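Local coordinates for N-acyl-D-glutamate deacylase (Bordetella bronchiseptica, PDB 3GIP), which catalyses the hydrolysis of N-acyl-D-glutamate to D-glutamate and a carboxylate, as a zinc-binding member of the amidohydrolase superfamily, at residues V144-M154 with E165-A176. Residues are numbered along the deposited sequence; the frame is centred on the assembly and turned at random.
Sequences VGHANLRLAAM and EQQAMQDMLQAA
The methyl of Ala153 packs as a knob into a hole among the side chains of Glu165, Ala168, Met169 and Met172, with Ala153 CB 3.6 Å from Met169 CG. One turn earlier, Leu149 and Met172 lie alongside with their chains running in opposing senses, Leu149 CD2 lying 3.7 Å from Met172 CB. Met172 then bends at its last torsion (chi3 85°), which brings Met172 CE against Ala152 CB at a tight 3.4 Å. The thioether of Met169 takes another course and lies across Arg150, where Met169 SD is 3.7 Å from Arg150 CG, while the guanidinium of Arg150 has Met154 SD above one face, displaced toward the rim, and forms a salt bridge with Glu200. Met154 CG in turn lies 3.9 Å from Glu165 CD, the two chains being nearly perpendicular.

In this TIM-barrel-type amidohydrolase domain, strand 139-145 leads into helix 146-153, and helix 163-179 returns along the outside of the barrel before strand 183-187, the parallel neighbour; the two helix segments run at 128° to each other. At the strand end Val144 CG1 presses on Leu173 CD1, only 3.3 Å away, and Phe184 touches both side chains.

At the other end a water bridges the segments, donating to both Ala153 O and Glu165 OE2 (2.8 Å from the water to the latter). The second carboxylate oxygen, Glu165 OE1, accepts from Thr162 N.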
loop_
_atom_site.group_PDB
_atom_site.type_symbol
_atom_site.label_atom_id
_atom_site.label_comp_id
_atom_site.label_asym_id
_atom_site.label_seq_id
_atom_site.Cartn_x
_atom_site.Cartn_y
_atom_site.Cartn_z
ATOM N N VAL A 144 9.220 -1.062 -8.736
ATOM C CA VAL A 144 9.070 -1.382 -10.152
ATOM C C VAL A 144 8.435 -2.763 -10.197
ATOM O O VAL A 144 8.866 -3.678 -9.493
ATOM C CB VAL A 144 10.429 -1.395 -10.893
ATOM C CG1 VAL A 144 11.394 -2.332 -10.208
ATOM C CG2 VAL A 144 10.222 -1.821 -12.343
ATOM N N GLY A 145 7.396 -2.908 -11.011
ATOM C CA GLY A 145 6.700 -4.179 -11.098
ATOM C C GLY A 145 7.339 -5.248 -11.956
ATOM O O GLY A 145 7.771 -4.988 -13.082
ATOM N N HIS A 146 7.397 -6.462 -11.420
ATOM C CA HIS A 146 7.958 -7.603 -12.134
ATOM C C HIS A 146 7.140 -7.862 -13.401
ATOM O O HIS A 146 7.681 -8.273 -14.428
ATOM C CB HIS A 146 7.954 -8.832 -11.214
ATOM C CG HIS A 146 8.216 -10.128 -11.917
ATOM N ND1 HIS A 146 9.342 -10.355 -12.680
ATOM C CD2 HIS A 146 7.502 -11.280 -11.949
ATOM C CE1 HIS A 146 9.310 -11.589 -13.151
ATOM N NE2 HIS A 146 8.205 -12.172 -12.721
ATOM N N ALA A 147 5.834 -7.622 -13.335
ATOM C CA ALA A 147 4.997 -7.820 -14.511
ATOM C C ALA A 147 5.467 -6.851 -15.592
ATOM O O ALA A 147 5.598 -7.225 -16.760
ATOM C CB ALA A 147 3.533 -7.574 -14.172
ATOM N N ASN A 148 5.723 -5.605 -15.195
ATOM C CA ASN A 148 6.197 -4.587 -16.132
ATOM C C ASN A 148 7.511 -5.036 -16.756
ATOM O O ASN A 148 7.707 -4.911 -17.969
ATOM C CB ASN A 148 6.422 -3.252 -15.419
ATOM C CG ASN A 148 5.132 -2.537 -15.097
ATOM O OD1 ASN A 148 4.817 -1.502 -15.686
ATOM N ND2 ASN A 148 4.374 -3.083 -14.155
ATOM N N LEU A 149 8.410 -5.554 -15.924
ATOM C CA LEU A 149 9.707 -6.006 -16.414
ATOM C C LEU A 149 9.540 -7.080 -17.477
ATOM O O LEU A 149 10.152 -6.999 -18.543
ATOM C CB LEU A 149 10.566 -6.531 -15.260
ATOM C CG LEU A 149 10.928 -5.485 -14.201
ATOM C CD1 LEU A 149 11.764 -6.139 -13.114
ATOM C CD2 LEU A 149 11.696 -4.331 -14.835
ATOM N N ARG A 150 8.710 -8.080 -17.195
ATOM C CA ARG A 150 8.473 -9.148 -18.156
ATOM C C ARG A 150 7.819 -8.622 -19.431
ATOM O O ARG A 150 8.232 -8.970 -20.537
ATOM C CB ARG A 150 7.578 -10.242 -17.560
ATOM C CG ARG A 150 8.333 -11.431 -17.002
ATOM C CD ARG A 150 7.431 -12.654 -16.871
ATOM N NE ARG A 150 8.218 -13.860 -16.632
ATOM C CZ ARG A 150 8.159 -14.955 -17.383
ATOM N NH1 ARG A 150 7.342 -15.006 -18.425
ATOM N NH2 ARG A 150 8.939 -15.991 -17.108
ATOM N N LEU A 151 6.797 -7.786 -19.276
ATOM C CA LEU A 151 6.084 -7.247 -20.431
ATOM C C LEU A 151 6.932 -6.302 -21.269
ATOM O O LEU A 151 6.659 -6.101 -22.454
ATOM C CB LEU A 151 4.817 -6.523 -19.979
ATOM C CG LEU A 151 3.784 -7.389 -19.254
ATOM C CD1 LEU A 151 2.670 -6.503 -18.729
ATOM C CD2 LEU A 151 3.239 -8.457 -20.195
ATOM N N ALA A 152 7.957 -5.724 -20.656
ATOM C CA ALA A 152 8.832 -4.792 -21.355
ATOM C C ALA A 152 10.037 -5.476 -21.991
ATOM O O ALA A 152 10.585 -4.986 -22.982
ATOM C CB ALA A 152 9.306 -3.708 -20.390
ATOM N N ALA A 153 10.438 -6.613 -21.432
ATOM C CA ALA A 153 11.609 -7.326 -21.926
ATOM C C ALA A 153 11.333 -8.560 -22.771
ATOM O O ALA A 153 12.207 -9.007 -23.516
ATOM C CB ALA A 153 12.503 -7.711 -20.745
ATOM N N MET A 154 10.126 -9.108 -22.679
ATOM C CA MET A 154 9.815 -10.328 -23.413
ATOM C C MET A 154 8.776 -10.245 -24.526
ATOM O O MET A 154 7.618 -9.889 -24.297
ATOM C CB MET A 154 9.407 -11.416 -22.421
ATOM C CG MET A 154 10.505 -11.757 -21.427
ATOM S SD MET A 154 9.967 -12.882 -20.132
ATOM C CE MET A 154 9.969 -14.429 -21.010
ATOM N N GLU A 165 17.079 -12.048 -22.004
ATOM C CA GLU A 165 15.871 -11.418 -21.472
ATOM C C GLU A 165 15.962 -11.300 -19.953
ATOM O O GLU A 165 15.532 -10.300 -19.376
ATOM C CB GLU A 165 14.627 -12.216 -21.878
ATOM C CG GLU A 165 14.374 -12.212 -23.381
ATOM C CD GLU A 165 13.241 -13.130 -23.799
ATOM O OE1 GLU A 165 13.129 -14.235 -23.230
ATOM O OE2 GLU A 165 12.474 -12.752 -24.713
ATOM N N GLN A 166 16.527 -12.317 -19.307
ATOM C CA GLN A 166 16.686 -12.283 -17.857
ATOM C C GLN A 166 17.611 -11.123 -17.512
ATOM O O GLN A 166 17.352 -10.363 -16.579
ATOM C CB GLN A 166 17.289 -13.594 -17.349
ATOM C CG GLN A 166 17.611 -13.616 -15.852
ATOM C CD GLN A 166 16.370 -13.558 -14.976
ATOM O OE1 GLN A 166 15.371 -14.220 -15.253
ATOM N NE2 GLN A 166 16.437 -12.776 -13.899
ATOM N N GLN A 167 18.690 -10.978 -18.277
ATOM C CA GLN A 167 19.629 -9.894 -18.018
ATOM C C GLN A 167 18.984 -8.542 -18.312
ATOM O O GLN A 167 19.275 -7.550 -17.645
ATOM C CB GLN A 167 20.895 -10.064 -18.864
ATOM C CG GLN A 167 22.023 -9.115 -18.478
ATOM C CD GLN A 167 22.418 -9.244 -17.014
ATOM O OE1 GLN A 167 22.728 -10.336 -16.539
ATOM N NE2 GLN A 167 22.409 -8.126 -16.296
ATOM N N ALA A 168 18.107 -8.502 -19.311
ATOM C CA ALA A 168 17.427 -7.259 -19.661
ATOM C C ALA A 168 16.537 -6.815 -18.505
ATOM O O ALA A 168 16.488 -5.635 -18.162
ATOM C CB ALA A 168 16.593 -7.448 -20.917
ATOM N N MET A 169 15.830 -7.765 -17.904
ATOM C CA MET A 169 14.961 -7.434 -16.783
ATOM C C MET A 169 15.795 -6.954 -15.600
ATOM O O MET A 169 15.411 -6.019 -14.895
ATOM C CB MET A 169 14.111 -8.643 -16.384
ATOM C CG MET A 169 13.081 -9.035 -17.436
ATOM S SD MET A 169 11.868 -10.246 -16.849
ATOM C CE MET A 169 12.774 -11.760 -17.096
ATOM N N GLN A 170 16.947 -7.583 -15.389
ATOM C CA GLN A 170 17.816 -7.183 -14.296
ATOM C C GLN A 170 18.381 -5.787 -14.549
ATOM O O GLN A 170 18.471 -4.974 -13.631
ATOM C CB GLN A 170 18.940 -8.206 -14.109
ATOM C CG GLN A 170 18.476 -9.448 -13.362
ATOM C CD GLN A 170 19.542 -10.514 -13.238
ATOM O OE1 GLN A 170 20.732 -10.217 -13.096
ATOM N NE2 GLN A 170 19.118 -11.769 -13.265
ATOM N N ASP A 171 18.744 -5.503 -15.798
ATOM C CA ASP A 171 19.282 -4.189 -16.135
ATOM C C ASP A 171 18.205 -3.117 -15.991
ATOM O O ASP A 171 18.489 -1.998 -15.555
ATOM C CB ASP A 171 19.838 -4.180 -17.562
ATOM C CG ASP A 171 21.104 -5.007 -17.702
ATOM O OD1 ASP A 171 21.787 -5.228 -16.681
ATOM O OD2 ASP A 171 21.424 -5.423 -18.838
ATOM N N MET A 172 16.972 -3.462 -16.358
ATOM C CA MET A 172 15.857 -2.527 -16.238
ATOM C C MET A 172 15.622 -2.249 -14.757
ATOM O O MET A 172 15.361 -1.114 -14.359
ATOM C CB MET A 172 14.588 -3.115 -16.856
ATOM C CG MET A 172 14.638 -3.279 -18.367
ATOM S SD MET A 172 13.058 -3.865 -19.024
ATOM C CE MET A 172 12.199 -2.330 -19.202
ATOM N N LEU A 173 15.716 -3.293 -13.942
ATOM C CA LEU A 173 15.528 -3.134 -12.507
ATOM C C LEU A 173 16.649 -2.265 -11.949
ATOM O O LEU A 173 16.405 -1.357 -11.156
ATOM C CB LEU A 173 15.530 -4.496 -11.808
ATOM C CG LEU A 173 15.597 -4.449 -10.277
ATOM C CD1 LEU A 173 14.453 -3.603 -9.729
ATOM C CD2 LEU A 173 15.534 -5.856 -9.726
ATOM N N GLN A 174 17.879 -2.538 -12.377
ATOM C CA GLN A 174 19.022 -1.769 -11.900
ATOM C C GLN A 174 18.847 -0.291 -12.217
ATOM O O GLN A 174 19.117 0.570 -11.379
ATOM C CB GLN A 174 20.319 -2.282 -12.532
ATOM C CG GLN A 174 21.564 -1.653 -11.928
ATOM C CD GLN A 174 22.841 -2.145 -12.576
ATOM O OE1 GLN A 174 22.998 -3.338 -12.833
ATOM N NE2 GLN A 174 23.771 -1.228 -12.827
ATOM N N ALA A 175 18.394 0.004 -13.433
ATOM C CA ALA A 175 18.181 1.384 -13.840
ATOM C C ALA A 175 17.108 2.034 -12.970
ATOM O O ALA A 175 17.230 3.196 -12.584
ATOM C CB ALA A 175 17.772 1.440 -15.306
ATOM N N ALA A 176 16.057 1.279 -12.662
ATOM C CA ALA A 176 14.969 1.797 -11.840
ATOM C C ALA A 176 15.482 2.120 -10.440
ATOM O O ALA A 176 15.179 3.176 -9.886
ATOM C CB ALA A 176 13.832 0.775 -11.764
HETATM O O HOH W 1 11.983 -10.547 -26.289
#